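Local atomic coordinates of tetrapyrrole methylase family protein (Chlorobaculum tepidum, PDB entry 3HH1), a protein that probably methylates the 2'-hydroxyl of a cytidine ribose in 16S rRNA with S-adenosyl-L-methionine as donor, this chain being its N-terminal part. Residues Glu65-Glu77 against Tyr98-Pro110. Numbering follows the deposited sequence.
Sequences EERAVRQVIELLE and YTMASAAHAAGLP. With SO4 (sulfate ion), chain E.
Ile73 reaches from helix 65-77 onto the backbone of helix 98-106, its CD1 lying 3.5 Å from Ala104 CA. Its CG1 stands anti to the carbonyl carbon (chi1 -63°), and the bend at chi2 turns CD1 in among Ala103, Ala104, Ala107 and Leu109. One turn earlier, the two branches of Val69 divide the work. CG1 presses on Ala103 CB at 3.4 Å, a tight fit, while CG2 meets CG of selenomethionine Met100. The Met100 side chain crosses Val72 at about a right angle, and its SE lies 3.9 Å from Val72 CG2, with Ala68 CB a little farther off. Beyond the Schellman motif at Gly108, Leu109 turns back toward helix 65-77. It meets Leu76 obliquely and sets CD1 3.7 Å from Leu76 CB. Cutting Leu109 back to an alanine is likely to open a gap beside Leu76 and leave Ile73 CD1 without its leucine partner. On the outer side, Arg67 NE and Arg70 NH2 grip a sulfate that is probably a crystallisation additive. Val72 and Leu76 also touch Leu8, and Met100 touches Leu84. The helices cross at -47° over one face of the parallel sheet, an alpha/beta arrangement in the N-terminal part of a tetrapyrrole methylase fold.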
ATOM      1  N   GLU A  65      -5.298 -10.090  14.236  1.00 31.93           N
ATOM      2  CA  GLU A  65      -4.186  -9.471  13.539  1.00 31.31           C
ATOM      3  C   GLU A  65      -2.887 -10.081  14.004  1.00 30.05           C
ATOM      4  O   GLU A  65      -2.045 -10.457  13.174  1.00 29.43           O
ATOM      5  CB  GLU A  65      -4.177  -7.954  13.796  1.00 31.72           C
ATOM      6  CG  GLU A  65      -2.798  -7.299  13.654  1.00 34.39           C
ATOM      7  CD  GLU A  65      -2.828  -5.796  13.854  1.00 38.71           C
ATOM      8  OE1 GLU A  65      -3.919  -5.180  13.766  1.00 40.57           O
ATOM      9  OE2 GLU A  65      -1.737  -5.229  14.104  1.00 41.64           O
ATOM     10  N   GLU A  66      -2.724 -10.177  15.326  1.00 28.58           N
ATOM     11  CA  GLU A  66      -1.468 -10.625  15.923  1.00 28.28           C
ATOM     12  C   GLU A  66      -1.045 -11.998  15.436  1.00 26.05           C
ATOM     13  O   GLU A  66       0.144 -12.248  15.234  1.00 25.96           O
ATOM     14  CB  GLU A  66      -1.560 -10.724  17.448  1.00 29.06           C
ATOM     15  CG  GLU A  66      -1.217  -9.463  18.200  1.00 32.67           C
ATOM     16  CD  GLU A  66      -1.270  -9.672  19.722  1.00 37.53           C
ATOM     17  OE1 GLU A  66      -2.187 -10.393  20.210  1.00 39.33           O
ATOM     18  OE2 GLU A  66      -0.392  -9.110  20.426  1.00 39.98           O
ATOM     19  N   ARG A  67      -2.014 -12.902  15.351  1.00 23.31           N
ATOM     20  CA  ARG A  67      -1.726 -14.277  14.989  1.00 22.50           C
ATOM     21  C   ARG A  67      -1.195 -14.356  13.549  1.00 21.01           C
ATOM     22  O   ARG A  67      -0.238 -15.078  13.287  1.00 20.45           O
ATOM     23  CB  ARG A  67      -2.991 -15.121  15.152  1.00 22.26           C
ATOM     24  CG  ARG A  67      -2.834 -16.549  14.724  1.00 25.32           C
ATOM     25  CD  ARG A  67      -4.057 -17.420  15.021  1.00 28.74           C
ATOM     26  NE  ARG A  67      -3.625 -18.818  15.001  1.00 31.95           N
ATOM     27  CZ  ARG A  67      -3.614 -19.610  13.934  1.00 33.65           C
ATOM     28  NH1 ARG A  67      -3.144 -20.842  14.050  1.00 35.98           N
ATOM     29  NH2 ARG A  67      -4.070 -19.201  12.760  1.00 36.77           N
ATOM     30  N   ALA A  68      -1.806 -13.609  12.615  1.00 20.38           N
ATOM     31  CA  ALA A  68      -1.359 -13.608  11.214  1.00 20.83           C
ATOM     32  C   ALA A  68       0.002 -12.963  11.102  1.00 20.34           C
ATOM     33  O   ALA A  68       0.880 -13.508  10.455  1.00 19.55           O
ATOM     34  CB  ALA A  68      -2.387 -12.908  10.271  1.00 20.90           C
ATOM     35  N   VAL A  69       0.201 -11.852  11.788  1.00 20.26           N
ATOM     36  CA  VAL A  69       1.505 -11.189  11.775  1.00 20.61           C
ATOM     37  C   VAL A  69       2.589 -12.109  12.364  1.00 19.99           C
ATOM     38  O   VAL A  69       3.670 -12.262  11.806  1.00 20.76           O
ATOM     39  CB  VAL A  69       1.493  -9.843  12.542  1.00 20.98           C
ATOM     40  CG1 VAL A  69       2.829  -9.247  12.461  1.00 22.76           C
ATOM     41  CG2 VAL A  69       0.492  -8.863  11.968  1.00 21.64           C
ATOM     42  N   ARG A  70       2.291 -12.739  13.488  1.00 20.60           N
ATOM     43  CA  ARG A  70       3.240 -13.645  14.108  1.00 20.05           C
ATOM     44  C   ARG A  70       3.626 -14.769  13.169  1.00 19.52           C
ATOM     45  O   ARG A  70       4.806 -15.091  13.036  1.00 19.23           O
ATOM     46  CB  ARG A  70       2.694 -14.219  15.393  1.00 20.46           C
ATOM     47  CG  ARG A  70       3.671 -15.065  16.116  1.00 23.31           C
ATOM     48  CD  ARG A  70       3.239 -15.310  17.542  1.00 26.79           C
ATOM     49  NE  ARG A  70       1.927 -15.954  17.599  1.00 29.61           N
ATOM     50  CZ  ARG A  70       0.792 -15.384  18.008  1.00 33.49           C
ATOM     51  NH1 ARG A  70       0.750 -14.121  18.461  1.00 36.08           N
ATOM     52  NH2 ARG A  70      -0.324 -16.106  17.990  1.00 35.26           N
ATOM     53  N   GLN A  71       2.645 -15.372  12.522  1.00 18.54           N
ATOM     54  CA  GLN A  71       2.912 -16.468  11.598  1.00 19.55           C
ATOM     55  C   GLN A  71       3.825 -16.051  10.447  1.00 19.98           C
ATOM     56  O   GLN A  71       4.741 -16.806  10.075  1.00 18.07           O
ATOM     57  CB  GLN A  71       1.624 -17.022  11.008  1.00 18.93           C
ATOM     58  CG  GLN A  71       0.797 -17.806  12.002  1.00 20.77           C
ATOM     59  CD  GLN A  71      -0.452 -18.286  11.347  1.00 24.29           C
ATOM     60  OE1 GLN A  71      -0.617 -19.460  11.128  1.00 31.57           O
ATOM     61  NE2 GLN A  71      -1.283 -17.376  10.930  1.00 25.19           N
ATOM     62  N   VAL A  72       3.575 -14.866   9.901  1.00 18.43           N
ATOM     63  CA  VAL A  72       4.365 -14.365   8.772  1.00 18.37           C
ATOM     64  C   VAL A  72       5.781 -14.052   9.226  1.00 18.51           C
ATOM     65  O   VAL A  72       6.746 -14.467   8.564  1.00 19.31           O
ATOM     66  CB  VAL A  72       3.706 -13.126   8.128  1.00 19.57           C
ATOM     67  CG1 VAL A  72       4.684 -12.344   7.190  1.00 19.44           C
ATOM     68  CG2 VAL A  72       2.393 -13.522   7.429  1.00 17.79           C
ATOM     69  N   ILE A  73       5.922 -13.359  10.354  1.00 16.06           N
ATOM     70  CA  ILE A  73       7.255 -13.019  10.852  1.00 16.98           C
ATOM     71  C   ILE A  73       8.050 -14.264  11.191  1.00 16.69           C
ATOM     72  O   ILE A  73       9.233 -14.340  10.863  1.00 16.55           O
ATOM     73  CB  ILE A  73       7.226 -12.051  12.081  1.00 17.04           C
ATOM     74  CG1 ILE A  73       6.608 -10.685  11.718  1.00 22.00           C
ATOM     75  CG2 ILE A  73       8.640 -11.882  12.724  1.00 15.90           C
ATOM     76  CD1 ILE A  73       7.385  -9.838  10.772  1.00 24.82           C
ATOM     77  N   GLU A  74       7.411 -15.260  11.807  1.00 15.83           N
ATOM     78  CA  GLU A  74       8.099 -16.494  12.124  1.00 16.70           C
ATOM     79  C   GLU A  74       8.567 -17.178  10.868  1.00 16.70           C
ATOM     80  O   GLU A  74       9.710 -17.665  10.815  1.00 18.34           O
ATOM     81  CB  GLU A  74       7.239 -17.402  12.996  1.00 17.49           C
ATOM     82  CG  GLU A  74       7.130 -16.827  14.398  1.00 19.94           C
ATOM     83  CD  GLU A  74       6.272 -17.636  15.352  1.00 26.66           C
ATOM     84  OE1 GLU A  74       5.706 -18.668  14.943  1.00 32.18           O
ATOM     85  OE2 GLU A  74       6.145 -17.212  16.526  1.00 29.28           O
ATOM     86  N   LEU A  75       7.721 -17.235   9.842  1.00 17.26           N
ATOM     87  CA  LEU A  75       8.123 -17.897   8.596  1.00 17.65           C
ATOM     88  C   LEU A  75       9.314 -17.167   7.926  1.00 16.43           C
ATOM     89  O   LEU A  75      10.255 -17.796   7.481  1.00 17.46           O
ATOM     90  CB  LEU A  75       6.952 -17.983   7.669  1.00 18.41           C
ATOM     91  CG  LEU A  75       6.878 -19.042   6.567  1.00 24.35           C
ATOM     92  CD1 LEU A  75       7.552 -20.394   6.894  1.00 28.27           C
ATOM     93  CD2 LEU A  75       5.434 -19.229   6.223  1.00 27.96           C
ATOM     94  N   LEU A  76       9.264 -15.848   7.889  1.00 15.49           N
ATOM     95  CA  LEU A  76      10.362 -15.036   7.321  1.00 15.65           C
ATOM     96  C   LEU A  76      11.667 -15.217   8.108  1.00 16.16           C
ATOM     97  O   LEU A  76      12.751 -15.399   7.530  1.00 17.39           O
ATOM     98  CB  LEU A  76       9.946 -13.576   7.313  1.00 15.99           C
ATOM     99  CG  LEU A  76       8.835 -13.120   6.359  1.00 16.45           C
ATOM    100  CD1 LEU A  76       8.450 -11.665   6.621  1.00 13.43           C
ATOM    101  CD2 LEU A  76       9.219 -13.365   4.882  1.00 16.25           C
ATOM    102  N   GLU A  77      11.566 -15.223   9.431  1.00 16.50           N
ATOM    103  CA  GLU A  77      12.760 -15.437  10.259  1.00 18.32           C
ATOM    104  C   GLU A  77      13.365 -16.826  10.032  1.00 18.50           C
ATOM    105  O   GLU A  77      14.587 -17.019  10.164  1.00 19.50           O
ATOM    106  CB  GLU A  77      12.417 -15.293  11.734  1.00 18.57           C
ATOM    107  CG  GLU A  77      11.984 -13.907  12.175  1.00 22.04           C
ATOM    108  CD  GLU A  77      13.134 -12.940  12.312  1.00 28.79           C
ATOM    109  OE1 GLU A  77      14.293 -13.376  12.177  1.00 34.43           O
ATOM    110  OE2 GLU A  77      12.887 -11.729  12.572  1.00 31.31           O
ATOM    111  N   TYR A  98      -1.583  -4.760   4.900  1.00 20.62           N
ATOM    112  CA  TYR A  98      -0.293  -4.078   4.911  1.00 18.23           C
ATOM    113  C   TYR A  98       0.358  -4.077   6.304  1.00 17.50           C
ATOM    114  O   TYR A  98       1.562  -3.929   6.421  1.00 17.43           O
ATOM    115  CB  TYR A  98      -0.402  -2.637   4.377  1.00 17.93           C
ATOM    116  CG  TYR A  98       0.949  -2.132   3.963  1.00 16.36           C
ATOM    117  CD1 TYR A  98       1.419  -2.357   2.686  1.00 19.89           C
ATOM    118  CD2 TYR A  98       1.787  -1.484   4.881  1.00 17.84           C
ATOM    119  CE1 TYR A  98       2.672  -1.929   2.325  1.00 19.23           C
ATOM    120  CE2 TYR A  98       3.040  -1.056   4.514  1.00 18.75           C
ATOM    121  CZ  TYR A  98       3.460  -1.274   3.229  1.00 20.56           C
ATOM    122  OH  TYR A  98       4.714  -0.852   2.837  1.00 24.14           O
ATOM    123  N   THR A  99      -0.422  -4.264   7.360  1.00 18.39           N
ATOM    124  CA  THR A  99       0.150  -4.376   8.695  1.00 19.99           C
ATOM    125  C   THR A  99       1.237  -5.436   8.745  1.00 18.68           C
ATOM    126  O   THR A  99       2.218  -5.294   9.470  1.00 18.96           O
ATOM    127  CB  THR A  99      -0.869  -4.691   9.705  1.00 21.05           C
ATOM    128  OG1 THR A  99      -1.992  -3.799   9.508  1.00 28.04           O
ATOM    129  CG2 THR A  99      -0.263  -4.450  11.120  1.00 24.25           C
HETATM  130  N   MSE A 100       1.076  -6.489   7.945  1.00 16.97           N
HETATM  131  CA  MSE A 100       2.072  -7.544   7.896  1.00 16.96           C
HETATM  132  C   MSE A 100       3.366  -7.104   7.247  1.00 16.69           C
HETATM  133  O   MSE A 100       4.444  -7.508   7.696  1.00 15.75           O
HETATM  134  CB  MSE A 100       1.481  -8.803   7.237  1.00 17.27           C
HETATM  135  CG  MSE A 100       0.452  -9.507   8.061  1.00 19.20           C
HETATM  136 SE   MSE A 100      -0.470 -10.963   7.068  0.80 22.40          SE
HETATM  137  CE  MSE A 100      -1.419  -9.903   5.771  1.00 22.29           C
ATOM    138  N   ALA A 101       3.298  -6.282   6.196  1.00 16.05           N
ATOM    139  CA  ALA A 101       4.479  -5.684   5.579  1.00 15.89           C
ATOM    140  C   ALA A 101       5.163  -4.678   6.489  1.00 16.45           C
ATOM    141  O   ALA A 101       6.387  -4.633   6.586  1.00 17.95           O
ATOM    142  CB  ALA A 101       4.123  -5.034   4.232  1.00 17.22           C
ATOM    143  N   SER A 102       4.401  -3.839   7.173  1.00 16.82           N
ATOM    144  CA  SER A 102       4.996  -2.926   8.141  1.00 16.74           C
ATOM    145  C   SER A 102       5.673  -3.686   9.300  1.00 16.08           C
ATOM    146  O   SER A 102       6.758  -3.298   9.745  1.00 17.60           O
ATOM    147  CB  SER A 102       3.939  -1.958   8.637  1.00 17.82           C
ATOM    148  OG  SER A 102       4.467  -1.095   9.629  1.00 19.98           O
ATOM    149  N   ALA A 103       5.068  -4.776   9.794  1.00 16.15           N
ATOM    150  CA  ALA A 103       5.703  -5.561  10.837  1.00 15.32           C
ATOM    151  C   ALA A 103       7.039  -6.180  10.337  1.00 15.50           C
ATOM    152  O   ALA A 103       8.032  -6.216  11.057  1.00 15.96           O
ATOM    153  CB  ALA A 103       4.730  -6.651  11.383  1.00 14.64           C
ATOM    154  N   ALA A 104       7.055  -6.702   9.111  1.00 14.77           N
ATOM    155  CA  ALA A 104       8.279  -7.285   8.544  1.00 15.25           C
ATOM    156  C   ALA A 104       9.349  -6.243   8.494  1.00 16.40           C
ATOM    157  O   ALA A 104      10.500  -6.488   8.851  1.00 16.90           O
ATOM    158  CB  ALA A 104       8.031  -7.835   7.096  1.00 14.75           C
ATOM    159  N   HIS A 105       8.987  -5.056   8.031  1.00 16.46           N
ATOM    160  CA  HIS A 105       9.962  -3.951   8.018  1.00 17.30           C
ATOM    161  C   HIS A 105      10.492  -3.611   9.435  1.00 17.54           C
ATOM    162  O   HIS A 105      11.720  -3.410   9.637  1.00 15.35           O
ATOM    163  CB  HIS A 105       9.355  -2.710   7.400  1.00 18.36           C
ATOM    164  CG  HIS A 105      10.355  -1.600   7.214  1.00 22.26           C
ATOM    165  ND1 HIS A 105      10.311  -0.428   7.946  1.00 27.88           N
ATOM    166  CD2 HIS A 105      11.437  -1.496   6.405  1.00 25.29           C
ATOM    167  CE1 HIS A 105      11.321   0.351   7.591  1.00 24.80           C
ATOM    168  NE2 HIS A 105      12.015  -0.266   6.650  1.00 26.77           N
ATOM    169  N   ALA A 106       9.582  -3.567  10.398  1.00 17.62           N
ATOM    170  CA  ALA A 106       9.961  -3.312  11.804  1.00 18.31           C
ATOM    171  C   ALA A 106      10.945  -4.379  12.332  1.00 18.13           C
ATOM    172  O   ALA A 106      11.788  -4.090  13.173  1.00 18.59           O
ATOM    173  CB  ALA A 106       8.716  -3.237  12.688  1.00 17.91           C
ATOM    174  N   ALA A 107      10.826  -5.609  11.836  1.00 18.31           N
ATOM    175  CA  ALA A 107      11.690  -6.691  12.191  1.00 17.95           C
ATOM    176  C   ALA A 107      12.974  -6.769  11.342  1.00 19.39           C
ATOM    177  O   ALA A 107      13.768  -7.685  11.541  1.00 19.71           O
ATOM    178  CB  ALA A 107      10.944  -8.001  12.137  1.00 17.90           C
ATOM    179  N   GLY A 108      13.213  -5.804  10.451  1.00 19.52           N
ATOM    180  CA  GLY A 108      14.422  -5.815   9.656  1.00 19.49           C
ATOM    181  C   GLY A 108      14.398  -6.870   8.560  1.00 20.12           C
ATOM    182  O   GLY A 108      15.453  -7.316   8.096  1.00 20.61           O
ATOM    183  N   LEU A 109      13.199  -7.236   8.119  1.00 19.05           N
ATOM    184  CA  LEU A 109      13.030  -8.235   7.077  1.00 20.24           C
ATOM    185  C   LEU A 109      12.679  -7.553   5.750  1.00 21.79           C
ATOM    186  O   LEU A 109      11.980  -6.553   5.737  1.00 19.97           O
ATOM    187  CB  LEU A 109      11.943  -9.232   7.496  1.00 19.51           C
ATOM    188  CG  LEU A 109      12.223  -9.972   8.819  1.00 17.68           C
ATOM    189  CD1 LEU A 109      10.920 -10.655   9.345  1.00 16.64           C
ATOM    190  CD2 LEU A 109      13.318 -11.009   8.626  1.00 19.82           C
ATOM    191  N   PRO A 110      13.162  -8.104   4.631  1.00 26.08           N
ATOM    192  CA  PRO A 110      13.001  -7.479   3.322  1.00 26.93           C
ATOM    193  C   PRO A 110      11.557  -7.530   2.832  1.00 27.66           C
ATOM    194  O   PRO A 110      10.889  -8.546   3.025  1.00 27.33           O
ATOM    195  CB  PRO A 110      13.885  -8.315   2.402  1.00 28.61           C
ATOM    196  CG  PRO A 110      14.474  -9.346   3.162  1.00 27.55           C
ATOM    197  CD  PRO A 110      14.057  -9.266   4.584  1.00 27.44           C
TER
HETATM  198  S   SO4 E   1      -1.152 -19.678  17.533  1.00103.42           S
HETATM  199  O1  SO4 E   1      -0.172 -18.690  17.059  1.00102.15           O
HETATM  200  O2  SO4 E   1      -0.857 -20.013  18.927  1.00103.14           O
HETATM  201  O3  SO4 E   1      -2.508 -19.135  17.454  1.00103.43           O
HETATM  202  O4  SO4 E   1      -1.112 -20.893  16.718  1.00103.06           O
HETATM  203  O   HOH W   1      14.606 -10.036  12.573  1.00 28.98           O